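PDB 4AO9: beta-phenylalanine aminotransferase from Variovorax paradoxus, which catalyses pyridoxal-5'-phosphate-dependent transfer of the amino group of beta-phenylalanine, as a class-III aminotransferase. Local coordinates for residues C137-Q142 with A268-A273; Q145-N150 with G296-R301. All coordinates share one frame; numbering follows the deposited sequence.

The first segments of interactions 1 and 2 follow each other in the chain: helix 129-139 ends in interaction 1, and the next strand, 145-149, outermost in the central sheet within this chain, forms interaction 2. Their second segments, 268-273 and 296-301, come later in the same order. The centres are about 14 Å apart, and the two contacts touch where Cys137 SG packs against Leu146 CD2 at 4.1 Å. The side chain of Asn150, at the end of the strand in interaction 2, is about 5 Å from a bound pyridoxal-5'-phosphate and directly precedes the pocket residues Ser151, Gly152 and Thr153, whereas the side chain of Ala273 in interaction 1 is about 13 Å from a bound cofactor.

Interaction 1. Residues C137-Q142 with A268-A273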
loop_
_atom_site.group_PDB
_atom_site.type_symbol
_atom_site.label_atom_id
_atom_site.label_comp_id
_atom_site.label_asym_id
_atom_site.label_seq_id
_atom_site.Cartn_x
_atom_site.Cartn_y
_atom_site.Cartn_z
ATOM N N CYS A 137 -15.076 13.783 -2.268
ATOM C CA CYS A 137 -14.956 15.239 -2.295
ATOM C C CYS A 137 -16.239 15.906 -1.808
ATOM O O CYS A 137 -16.187 16.956 -1.173
ATOM C CB CYS A 137 -14.600 15.732 -3.698
ATOM S SG CYS A 137 -12.919 15.266 -4.218
ATOM N N GLU A 138 -17.380 15.300 -2.115
ATOM C CA GLU A 138 -18.669 15.840 -1.665
ATOM C C GLU A 138 -18.873 15.639 -0.170
ATOM O O GLU A 138 -19.445 16.505 0.505
ATOM C CB GLU A 138 -19.822 15.218 -2.452
ATOM C CG GLU A 138 -19.905 15.722 -3.871
ATOM C CD GLU A 138 -20.920 14.970 -4.733
ATOM O OE1 GLU A 138 -21.422 13.896 -4.320
ATOM O OE2 GLU A 138 -21.178 15.453 -5.849
ATOM N N ARG A 139 -18.414 14.505 0.350
ATOM C CA ARG A 139 -18.564 14.183 1.762
ATOM C C ARG A 139 -17.618 14.995 2.639
ATOM O O ARG A 139 -17.960 15.352 3.766
ATOM C CB ARG A 139 -18.327 12.688 1.978
ATOM C CG ARG A 139 -18.617 12.205 3.391
ATOM C CD ARG A 139 -18.654 10.700 3.413
ATOM N NE ARG A 139 -18.876 10.143 4.751
ATOM C CZ ARG A 139 -19.604 9.055 4.984
ATOM N NH1 ARG A 139 -20.211 8.426 3.978
ATOM N NH2 ARG A 139 -19.728 8.599 6.222
ATOM N N PHE A 140 -16.428 15.280 2.109
ATOM C CA PHE A 140 -15.404 16.012 2.839
ATOM C C PHE A 140 -14.961 17.197 1.968
ATOM O O PHE A 140 -13.951 17.127 1.264
ATOM C CB PHE A 140 -14.218 15.087 3.157
ATOM C CG PHE A 140 -14.608 13.800 3.847
ATOM C CD1 PHE A 140 -14.958 13.788 5.195
ATOM C CD2 PHE A 140 -14.599 12.593 3.154
ATOM C CE1 PHE A 140 -15.310 12.603 5.840
ATOM C CE2 PHE A 140 -14.938 11.399 3.794
ATOM C CZ PHE A 140 -15.301 11.406 5.136
ATOM N N PRO A 141 -15.728 18.300 2.004
ATOM C CA PRO A 141 -15.516 19.383 1.042
ATOM C C PRO A 141 -14.176 20.123 1.143
ATOM O O PRO A 141 -13.815 20.874 0.224
ATOM C CB PRO A 141 -16.698 20.325 1.306
ATOM C CG PRO A 141 -17.717 19.476 1.956
ATOM C CD PRO A 141 -16.952 18.509 2.799
ATOM N N GLN A 142 -13.441 19.914 2.236
ATOM C CA GLN A 142 -12.059 20.398 2.339
ATOM C C GLN A 142 -11.128 19.658 1.377
ATOM O O GLN A 142 -9.967 20.044 1.201
ATOM C CB GLN A 142 -11.529 20.285 3.776
ATOM C CG GLN A 142 -11.333 18.849 4.272
ATOM C CD GLN A 142 -12.565 18.264 4.945
ATOM O OE1 GLN A 142 -13.690 18.364 4.443
ATOM N NE2 GLN A 142 -12.347 17.635 6.099
ATOM N N ALA A 268 -17.919 11.624 12.523
ATOM C CA ALA A 268 -19.043 12.530 12.371
ATOM C C ALA A 268 -19.475 12.411 10.922
ATOM O O ALA A 268 -18.723 11.860 10.113
ATOM C CB ALA A 268 -18.631 13.965 12.714
ATOM N N PRO A 269 -20.678 12.914 10.577
ATOM C CA PRO A 269 -21.183 12.783 9.204
ATOM C C PRO A 269 -20.185 13.235 8.128
ATOM O O PRO A 269 -20.111 12.625 7.059
ATOM C CB PRO A 269 -22.434 13.664 9.218
ATOM C CG PRO A 269 -22.926 13.524 10.621
ATOM C CD PRO A 269 -21.685 13.537 11.463
ATOM N N HIS A 270 -19.407 14.270 8.429
ATOM C CA HIS A 270 -18.412 14.769 7.492
ATOM C C HIS A 270 -17.000 14.790 8.084
ATOM O O HIS A 270 -16.146 15.584 7.681
ATOM C CB HIS A 270 -18.859 16.122 6.945
ATOM C CG HIS A 270 -20.189 16.047 6.272
ATOM N ND1 HIS A 270 -20.345 15.535 5.002
ATOM C CD2 HIS A 270 -21.437 16.330 6.721
ATOM C CE1 HIS A 270 -21.627 15.544 4.680
ATOM N NE2 HIS A 270 -22.311 16.009 5.710
ATOM N N GLY A 271 -16.772 13.892 9.037
ATOM C CA GLY A 271 -15.460 13.758 9.666
ATOM C C GLY A 271 -15.243 14.717 10.822
ATOM O O GLY A 271 -15.954 15.716 10.979
ATOM N N LEU A 272 -14.226 14.426 11.621
ATOM C CA LEU A 272 -13.965 15.194 12.832
ATOM C C LEU A 272 -13.534 16.639 12.569
ATOM O O LEU A 272 -14.031 17.546 13.223
ATOM C CB LEU A 272 -12.962 14.465 13.729
ATOM C CG LEU A 272 -12.789 15.049 15.140
ATOM C CD1 LEU A 272 -14.108 15.164 15.879
ATOM C CD2 LEU A 272 -11.803 14.219 15.935
ATOM N N ALA A 273 -12.637 16.867 11.614
ATOM C CA ALA A 273 -12.160 18.231 11.364
ATOM C C ALA A 273 -13.308 19.171 11.005
ATOM O O ALA A 273 -13.364 20.299 11.507
ATOM C CB ALA A 273 -11.082 18.244 10.287
HETATM O O HOH W 1 -17.983 10.171 7.807
HETATM O O HOH W 2 -13.584 16.420 8.445
#
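The phenyl ring of Phe140 meets the turn 268-271 with its edge: CD1 lies 3.3 Å from His270 O, and Gly271 CA sits in the ring plane beyond CE1. One face of the same ring carries Arg139 CG, 3.7 Å above the plane and shifted toward the rim. The His270 imidazole likewise works through its edge. Its ND1 donates to Arg139 O at 2.7 Å, nearly in the ring plane and on a lone pair of the carbonyl, with an N-H...O angle of 151°. The bond joins the imidazole to the last turn of helix 129-139, just before Phe140 leaves helical geometry.

Arg139 runs out extended, CG anti to the backbone N (chi1 -173°), which takes CG past His270 ND1 and the guanidinium on toward Pro269 O, obliquely placed; guanidinium and imidazole planes are 66° apart. In the guanidinium plane a water accepts from Arg139 NH2 at 2.8 Å and lies within bonding distance of Ala268 O; NH1 is bonded to Phe339 O. A second water, between Gln142 NE2 and His270 O, bridges the other end of the contact, while Gln142 OE1 accepts from Asn274 ND2. Gly271, at the N-cap of helix 272-276, closes a type I turn through its N-H to Ala268 O at 3.0 Å and brings its backbone close to the phenyl edge.

The contact thus joins the C-terminal end of helix 129-139 to the start of helix 272-276. Phe140 and Gln142 also reach Leu285 and Thr283 of strand 282-286, and Arg139 packs on Pro341 and Ala344 of helix 341-365.

Interaction 2. Residues Q145-N150 with G296-R301; sequences QLRFTN and GAFGGR
Leu146 and Gly299 face each other as a non-hydrogen-bonded antiparallel pair, their CA atoms only 3.8 Å apart, in the tightest part of this two-strand ladder. Gly299 has no side chain to hold the strands apart. On either side of this pair, Arg147 N reaches Phe298 O at 2.9 Å and Gly300 N reaches Gln145 O at 3.0 Å, both nearly along the C=O axis. Near the cofactor end, Thr149 N bonds to Gly296 O at 2.8 Å, almost straight at the hydrogen (177°), but from above the carbonyl plane, as does the return bond from Gly296 N to Thr149 O.

On the Thr149 face, Phe298 CG stands between the backbone N and the carbonyl carbon (chi1 70°), which lays the ring across toward strand 145-149. Thr149 CG2 meets the ring edge at Phe298 CD1, 3.9 Å away, and Arg147 CB approaches CE1 obliquely. Arg147 NE hydrogen-bonds to His317 ND1, and NH2 to Asn59 OD1 of the second subunit. Thr149 OG1 bonds to Ser151 O of the cofactor pocket. On the other face Leu146 CD1 sits over the centre of the Phe148 ring, 3.7 Å above its plane, and Ala297 CB approaches Phe148 CD1 obliquely at 4.1 Å.

The ladder is looser at its partly exposed Gln145 end: Gln145 N is 3.4 Å from Gly300 O, a weak bond, and NE2 bonds weakly to Arg53 O of the second subunit.

Strand 145-149 is outermost within this chain, where Ser60 OG of the second subunit bonds to Phe148 N. Strand 296-300, antiparallel to it and to 282-286, is the antiparallel strand of the mixed seven-stranded large-domain sheet of fold type I enzymes; helix 129-139 covers Leu146 and Phe148, and helix 152-167 packs on Thr149 and Phe298.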
loop_
_atom_site.group_PDB
_atom_site.type_symbol
_atom_site.label_atom_id
_atom_site.label_comp_id
_atom_site.label_asym_id
_atom_site.label_seq_id
_atom_site.Cartn_x
_atom_site.Cartn_y
_atom_site.Cartn_z
ATOM N N GLN A 145 -9.648 18.169 -4.655
ATOM C CA GLN A 145 -9.274 17.033 -5.501
ATOM C C GLN A 145 -8.482 16.055 -4.659
ATOM O O GLN A 145 -7.920 16.427 -3.627
ATOM C CB GLN A 145 -8.402 17.465 -6.670
ATOM C CG GLN A 145 -9.071 18.408 -7.649
ATOM C CD GLN A 145 -8.182 18.681 -8.832
ATOM O OE1 GLN A 145 -6.962 18.785 -8.700
ATOM N NE2 GLN A 145 -8.782 18.760 -10.004
ATOM N N LEU A 146 -8.441 14.798 -5.101
ATOM C CA LEU A 146 -7.710 13.753 -4.381
ATOM C C LEU A 146 -7.028 12.812 -5.350
ATOM O O LEU A 146 -7.292 12.853 -6.555
ATOM C CB LEU A 146 -8.654 12.951 -3.474
ATOM C CG LEU A 146 -9.820 12.182 -4.109
ATOM C CD1 LEU A 146 -9.380 10.876 -4.782
ATOM C CD2 LEU A 146 -10.892 11.869 -3.067
ATOM N N ARG A 147 -6.138 11.981 -4.810
ATOM C CA ARG A 147 -5.648 10.789 -5.499
ATOM C C ARG A 147 -5.756 9.601 -4.549
ATOM O O ARG A 147 -5.669 9.768 -3.331
ATOM C CB ARG A 147 -4.208 10.975 -5.970
ATOM C CG ARG A 147 -4.070 12.015 -7.080
ATOM C CD ARG A 147 -2.632 12.272 -7.408
ATOM N NE ARG A 147 -1.992 11.191 -8.163
ATOM C CZ ARG A 147 -1.878 11.125 -9.487
ATOM N NH1 ARG A 147 -2.415 12.050 -10.287
ATOM N NH2 ARG A 147 -1.212 10.105 -10.016
ATOM N N PHE A 148 -5.949 8.412 -5.108
ATOM C CA PHE A 148 -6.027 7.182 -4.326
ATOM C C PHE A 148 -4.664 6.529 -4.171
ATOM O O PHE A 148 -3.792 6.632 -5.050
ATOM C CB PHE A 148 -6.963 6.184 -5.004
ATOM C CG PHE A 148 -8.378 6.660 -5.101
ATOM C CD1 PHE A 148 -9.146 6.832 -3.954
ATOM C CD2 PHE A 148 -8.952 6.895 -6.339
ATOM C CE1 PHE A 148 -10.474 7.258 -4.042
ATOM C CE2 PHE A 148 -10.282 7.328 -6.439
ATOM C CZ PHE A 148 -11.033 7.517 -5.296
ATOM N N THR A 149 -4.498 5.863 -3.037
ATOM C CA THR A 149 -3.314 5.087 -2.740
ATOM C C THR A 149 -3.747 3.696 -2.281
ATOM O O THR A 149 -4.948 3.394 -2.212
ATOM C CB THR A 149 -2.467 5.756 -1.637
ATOM O OG1 THR A 149 -3.252 5.823 -0.437
ATOM C CG2 THR A 149 -2.051 7.163 -2.034
ATOM N N ASN A 150 -2.776 2.866 -1.915
ATOM C CA ASN A 150 -3.080 1.505 -1.485
ATOM C C ASN A 150 -3.135 1.295 0.014
ATOM O O ASN A 150 -3.369 0.180 0.488
ATOM C CB ASN A 150 -2.066 0.554 -2.117
ATOM C CG ASN A 150 -2.028 0.707 -3.605
ATOM O OD1 ASN A 150 -2.994 0.346 -4.282
ATOM N ND2 ASN A 150 -0.987 1.355 -4.124
ATOM N N GLY A 296 -6.304 3.908 0.432
ATOM C CA GLY A 296 -6.003 5.183 1.086
ATOM C C GLY A 296 -6.304 6.297 0.096
ATOM O O GLY A 296 -6.539 6.044 -1.096
ATOM N N ALA A 297 -6.330 7.534 0.580
ATOM C CA ALA A 297 -6.438 8.696 -0.323
ATOM C C ALA A 297 -5.811 9.901 0.334
ATOM O O ALA A 297 -5.790 10.018 1.552
ATOM C CB ALA A 297 -7.907 9.000 -0.707
ATOM N N PHE A 298 -5.247 10.775 -0.481
ATOM C CA PHE A 298 -4.825 12.085 0.000
ATOM C C PHE A 298 -5.418 13.125 -0.913
ATOM O O PHE A 298 -5.545 12.907 -2.117
ATOM C CB PHE A 298 -3.294 12.215 0.101
ATOM C CG PHE A 298 -2.566 12.256 -1.227
ATOM C CD1 PHE A 298 -2.372 11.098 -1.976
ATOM C CD2 PHE A 298 -2.018 13.458 -1.698
ATOM C CE1 PHE A 298 -1.675 11.132 -3.198
ATOM C CE2 PHE A 298 -1.327 13.502 -2.911
ATOM C CZ PHE A 298 -1.157 12.344 -3.657
ATOM N N GLY A 299 -5.815 14.254 -0.335
ATOM C CA GLY A 299 -6.372 15.333 -1.141
ATOM C C GLY A 299 -6.477 16.606 -0.341
ATOM O O GLY A 299 -6.057 16.660 0.825
ATOM N N GLY A 300 -7.047 17.626 -0.965
ATOM C CA GLY A 300 -7.170 18.919 -0.301
ATOM C C GLY A 300 -7.212 20.005 -1.341
ATOM O O GLY A 300 -7.895 19.873 -2.350
ATOM N N ARG A 301 -6.469 21.076 -1.106
ATOM C CA ARG A 301 -6.444 22.225 -2.019
ATOM C C ARG A 301 -6.080 21.817 -3.435
ATOM O O ARG A 301 -5.084 21.129 -3.645
ATOM C CB ARG A 301 -5.417 23.248 -1.541
ATOM C CG ARG A 301 -5.827 24.057 -0.348
ATOM C CD ARG A 301 -4.612 24.716 0.313
ATOM N NE ARG A 301 -3.871 25.583 -0.615
ATOM C CZ ARG A 301 -2.841 26.349 -0.251
ATOM N NH1 ARG A 301 -2.463 26.369 1.020
ATOM N NH2 ARG A 301 -2.195 27.093 -1.148
#